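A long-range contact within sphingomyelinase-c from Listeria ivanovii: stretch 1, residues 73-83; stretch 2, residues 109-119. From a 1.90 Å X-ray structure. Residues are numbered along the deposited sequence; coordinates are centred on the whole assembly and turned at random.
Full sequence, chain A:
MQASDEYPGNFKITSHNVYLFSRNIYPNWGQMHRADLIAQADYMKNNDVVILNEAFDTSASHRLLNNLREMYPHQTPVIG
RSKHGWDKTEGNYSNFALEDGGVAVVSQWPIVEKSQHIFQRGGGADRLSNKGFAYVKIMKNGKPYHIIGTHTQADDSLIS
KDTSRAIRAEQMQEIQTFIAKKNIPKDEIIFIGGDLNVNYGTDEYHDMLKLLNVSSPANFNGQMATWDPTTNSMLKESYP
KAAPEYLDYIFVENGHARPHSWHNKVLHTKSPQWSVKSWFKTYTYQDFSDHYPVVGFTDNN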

# COMPACT_ATOMS: atom_id res chain seq x y z
N PRO A 73 -4.83 10.22 -14.01
CA PRO A 73 -3.88 10.20 -15.12
C PRO A 73 -2.41 10.35 -14.78
O PRO A 73 -1.57 10.06 -15.63
CB PRO A 73 -4.31 11.40 -16.01
CG PRO A 73 -5.18 12.22 -15.17
CD PRO A 73 -5.72 11.42 -14.06
N HIS A 74 -2.07 10.83 -13.59
CA HIS A 74 -0.67 11.04 -13.28
C HIS A 74 -0.29 9.90 -12.35
O HIS A 74 -0.92 9.75 -11.30
CB HIS A 74 -0.47 12.39 -12.60
CG HIS A 74 -1.14 13.52 -13.33
ND1 HIS A 74 -0.63 14.06 -14.49
CD2 HIS A 74 -2.33 14.13 -13.11
CE1 HIS A 74 -1.44 15.01 -14.92
NE2 HIS A 74 -2.48 15.07 -14.11
N GLN A 75 0.70 9.12 -12.80
CA GLN A 75 1.02 7.81 -12.22
C GLN A 75 2.51 7.58 -12.15
O GLN A 75 3.28 8.07 -13.00
CB GLN A 75 0.42 6.66 -13.07
CG GLN A 75 -1.08 6.77 -13.30
CD GLN A 75 -1.73 5.49 -13.82
OE1 GLN A 75 -1.04 4.57 -14.25
NE2 GLN A 75 -3.07 5.43 -13.78
N THR A 76 2.92 6.81 -11.15
CA THR A 76 4.27 6.30 -11.15
C THR A 76 4.25 4.91 -11.82
O THR A 76 3.18 4.29 -11.90
CB THR A 76 4.81 6.10 -9.68
OG1 THR A 76 4.11 5.00 -9.09
CG2 THR A 76 4.60 7.37 -8.81
N PRO A 77 5.41 4.41 -12.27
CA PRO A 77 5.55 2.98 -12.60
C PRO A 77 5.37 2.15 -11.30
O PRO A 77 5.33 2.72 -10.19
CB PRO A 77 6.98 2.85 -13.10
CG PRO A 77 7.45 4.21 -13.37
CD PRO A 77 6.66 5.15 -12.50
N VAL A 78 5.28 0.83 -11.43
CA VAL A 78 5.42 -0.04 -10.23
C VAL A 78 6.91 -0.04 -9.90
O VAL A 78 7.77 -0.19 -10.79
CB VAL A 78 4.86 -1.48 -10.47
CG1 VAL A 78 5.18 -2.38 -9.27
CG2 VAL A 78 3.34 -1.44 -10.72
N ILE A 79 7.24 0.16 -8.61
CA ILE A 79 8.65 0.21 -8.20
C ILE A 79 9.36 -1.11 -8.50
O ILE A 79 8.72 -2.15 -8.49
CB ILE A 79 8.80 0.53 -6.69
CG1 ILE A 79 8.16 -0.58 -5.81
CG2 ILE A 79 8.23 1.92 -6.37
CD1 ILE A 79 8.63 -0.52 -4.30
N GLY A 80 10.67 -1.07 -8.74
CA GLY A 80 11.49 -2.28 -8.78
C GLY A 80 11.44 -3.04 -10.09
O GLY A 80 11.89 -4.19 -10.16
N ARG A 81 10.90 -2.41 -11.14
CA ARG A 81 10.91 -2.98 -12.48
C ARG A 81 12.18 -2.57 -13.24
O ARG A 81 12.87 -3.41 -13.85
CB ARG A 81 9.68 -2.55 -13.26
CG ARG A 81 8.37 -2.94 -12.63
CD ARG A 81 7.19 -2.58 -13.52
NE ARG A 81 7.10 -3.43 -14.72
CZ ARG A 81 6.59 -4.67 -14.72
N SER A 82 12.48 -1.27 -13.20
CA SER A 82 13.65 -0.70 -13.86
C SER A 82 13.76 0.78 -13.51
O SER A 82 12.99 1.29 -12.70
CB SER A 82 13.52 -0.84 -15.37
OG SER A 82 12.47 -0.00 -15.82
N LYS A 83 14.72 1.46 -14.14
CA LYS A 83 14.93 2.88 -13.88
C LYS A 83 14.00 3.76 -14.70
O LYS A 83 13.86 4.95 -14.41
CB LYS A 83 16.39 3.27 -14.09
CG LYS A 83 17.32 2.63 -13.06
CD LYS A 83 18.74 3.11 -13.22
CE LYS A 83 19.67 2.31 -12.31
N TRP A 109 -3.80 14.70 -9.61
CA TRP A 109 -2.98 15.93 -9.64
C TRP A 109 -1.62 15.72 -10.25
O TRP A 109 -1.04 14.64 -10.15
CB TRP A 109 -2.85 16.55 -8.22
CG TRP A 109 -4.17 16.69 -7.60
CD1 TRP A 109 -4.71 15.88 -6.64
CD2 TRP A 109 -5.17 17.65 -7.93
NE1 TRP A 109 -5.98 16.27 -6.36
CE2 TRP A 109 -6.29 17.36 -7.14
CE3 TRP A 109 -5.23 18.74 -8.83
CZ2 TRP A 109 -7.46 18.12 -7.18
CZ3 TRP A 109 -6.39 19.49 -8.89
CH2 TRP A 109 -7.49 19.19 -8.07
N PRO A 110 -1.09 16.75 -10.90
CA PRO A 110 0.19 16.57 -11.52
C PRO A 110 1.30 16.20 -10.51
O PRO A 110 1.37 16.76 -9.40
CB PRO A 110 0.47 17.92 -12.16
CG PRO A 110 -0.43 18.86 -11.52
CD PRO A 110 -1.64 18.11 -11.13
N ILE A 111 2.14 15.27 -10.94
CA ILE A 111 3.30 14.82 -10.19
C ILE A 111 4.54 15.59 -10.67
O ILE A 111 4.99 15.41 -11.78
CB ILE A 111 3.51 13.28 -10.36
CG1 ILE A 111 2.32 12.50 -9.80
CG2 ILE A 111 4.86 12.82 -9.75
CD1 ILE A 111 2.33 10.95 -10.14
N VAL A 112 5.09 16.48 -9.83
CA VAL A 112 6.31 17.25 -10.24
C VAL A 112 7.63 16.57 -9.90
O VAL A 112 8.71 16.95 -10.39
CB VAL A 112 6.27 18.68 -9.64
CG1 VAL A 112 5.03 19.43 -10.18
CG2 VAL A 112 6.21 18.63 -8.09
N GLU A 113 7.54 15.56 -9.03
CA GLU A 113 8.69 14.75 -8.67
C GLU A 113 8.24 13.34 -8.31
O GLU A 113 7.24 13.15 -7.62
CB GLU A 113 9.40 15.36 -7.45
CG GLU A 113 10.85 14.97 -7.41
CD GLU A 113 11.59 15.58 -6.22
OE1 GLU A 113 11.21 16.69 -5.75
OE2 GLU A 113 12.55 14.93 -5.77
N LYS A 114 8.97 12.35 -8.82
CA LYS A 114 8.74 10.94 -8.44
C LYS A 114 10.04 10.18 -8.41
O LYS A 114 10.84 10.25 -9.36
CB LYS A 114 7.69 10.23 -9.32
CG LYS A 114 7.97 10.20 -10.81
CD LYS A 114 6.76 9.58 -11.56
CE LYS A 114 6.92 9.65 -13.05
NZ LYS A 114 6.72 11.03 -13.53
N SER A 115 10.29 9.44 -7.32
CA SER A 115 11.47 8.61 -7.24
C SER A 115 11.13 7.29 -6.53
O SER A 115 10.08 7.18 -5.91
CB SER A 115 12.60 9.35 -6.51
OG SER A 115 12.16 9.67 -5.20
N GLN A 116 11.99 6.30 -6.68
CA GLN A 116 11.77 5.01 -6.05
C GLN A 116 13.00 4.63 -5.24
O GLN A 116 14.14 4.98 -5.58
CB GLN A 116 11.45 3.91 -7.09
CG GLN A 116 12.62 3.60 -8.01
CD GLN A 116 12.36 2.37 -8.87
OE1 GLN A 116 11.51 1.56 -8.54
NE2 GLN A 116 13.09 2.25 -9.99
N HIS A 117 12.76 3.88 -4.18
CA HIS A 117 13.82 3.45 -3.30
C HIS A 117 13.57 2.01 -2.94
O HIS A 117 12.55 1.69 -2.32
CB HIS A 117 13.87 4.29 -2.02
CG HIS A 117 14.99 3.90 -1.11
ND1 HIS A 117 16.12 4.68 -0.93
CD2 HIS A 117 15.18 2.79 -0.35
CE1 HIS A 117 16.93 4.07 -0.08
NE2 HIS A 117 16.40 2.91 0.26
N ILE A 118 14.48 1.15 -3.34
CA ILE A 118 14.35 -0.28 -3.15
C ILE A 118 15.05 -0.64 -1.83
O ILE A 118 16.22 -0.30 -1.64
CB ILE A 118 14.99 -1.06 -4.33
CG1 ILE A 118 14.38 -0.60 -5.69
CG2 ILE A 118 14.84 -2.57 -4.15
CD1 ILE A 118 12.83 -0.56 -5.68
N PHE A 119 14.35 -1.35 -0.96
CA PHE A 119 14.90 -1.70 0.36
C PHE A 119 16.17 -2.53 0.25
O PHE A 119 16.31 -3.35 -0.65
CB PHE A 119 13.88 -2.46 1.18
CG PHE A 119 12.69 -1.65 1.61
CD1 PHE A 119 12.84 -0.32 2.08
CD2 PHE A 119 11.44 -2.19 1.53
CE1 PHE A 119 11.71 0.41 2.46
CE2 PHE A 119 10.33 -1.48 1.92
CZ PHE A 119 10.48 -0.16 2.40
O HOH W 1 3.88 10.73 -13.65

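The amide of the buried Gln116 ties the loop at Gly80 and Ser82 to the strand through both of its polar atoms. Its OE1 accepts a hydrogen bond from Gly80 N at 2.8 Å, and its NE2 donates to Ser82 O at 2.9 Å, so one planar group serves a backbone donor and a backbone acceptor two residues apart. The first bond is close to straight at 157°; the second, at 131°, is more bent. These are the direct hydrogen bonds between the stretches, and neither joins backbone to backbone. The CA atoms of Ile79 and Gln116 lie 6.1 Å apart, those of Thr76 and Lys114 7.0 Å.

Gly80 N lies within a type II turn from Val78 to Arg81; Ser82 O follows just after it. Gly80 sits in the turn at phi 81°, a value that favours glycine. Gly80 N also lies 3.8 Å from Ile118 CD1. Ile118 CD1 lies 4.3 Å from Ile79 CB, a small apolar contact beside the polar clamp.

At the other end, packing replaces hydrogen bonding. The His74 ring lies over the backbone of Pro110, whose CA stands 3.8 Å from the ring centroid and only 8° off the normal, a CH-pi contact with the face. Ile111 starts sideways, but its end turns in, placing CD1 3.6 Å from both His74 C and Gln75 N, so the methyl packs on the backbone.

Between these ends, the CA-to-CB bond of Lys114 points toward the first stretch, and its aliphatic chain runs past Thr76, with CD 4.1 Å from Thr76 CG2. Its charged end is served by water 1, which accepts from Lys114 NZ at 2.9 Å and donates to Gln75 O at 2.8 Å. The lesson is economical: apolar carbons pack along the contact, while one amide serves Gly80 N and Ser82 O and one water links Gln75 O to Lys114 NZ.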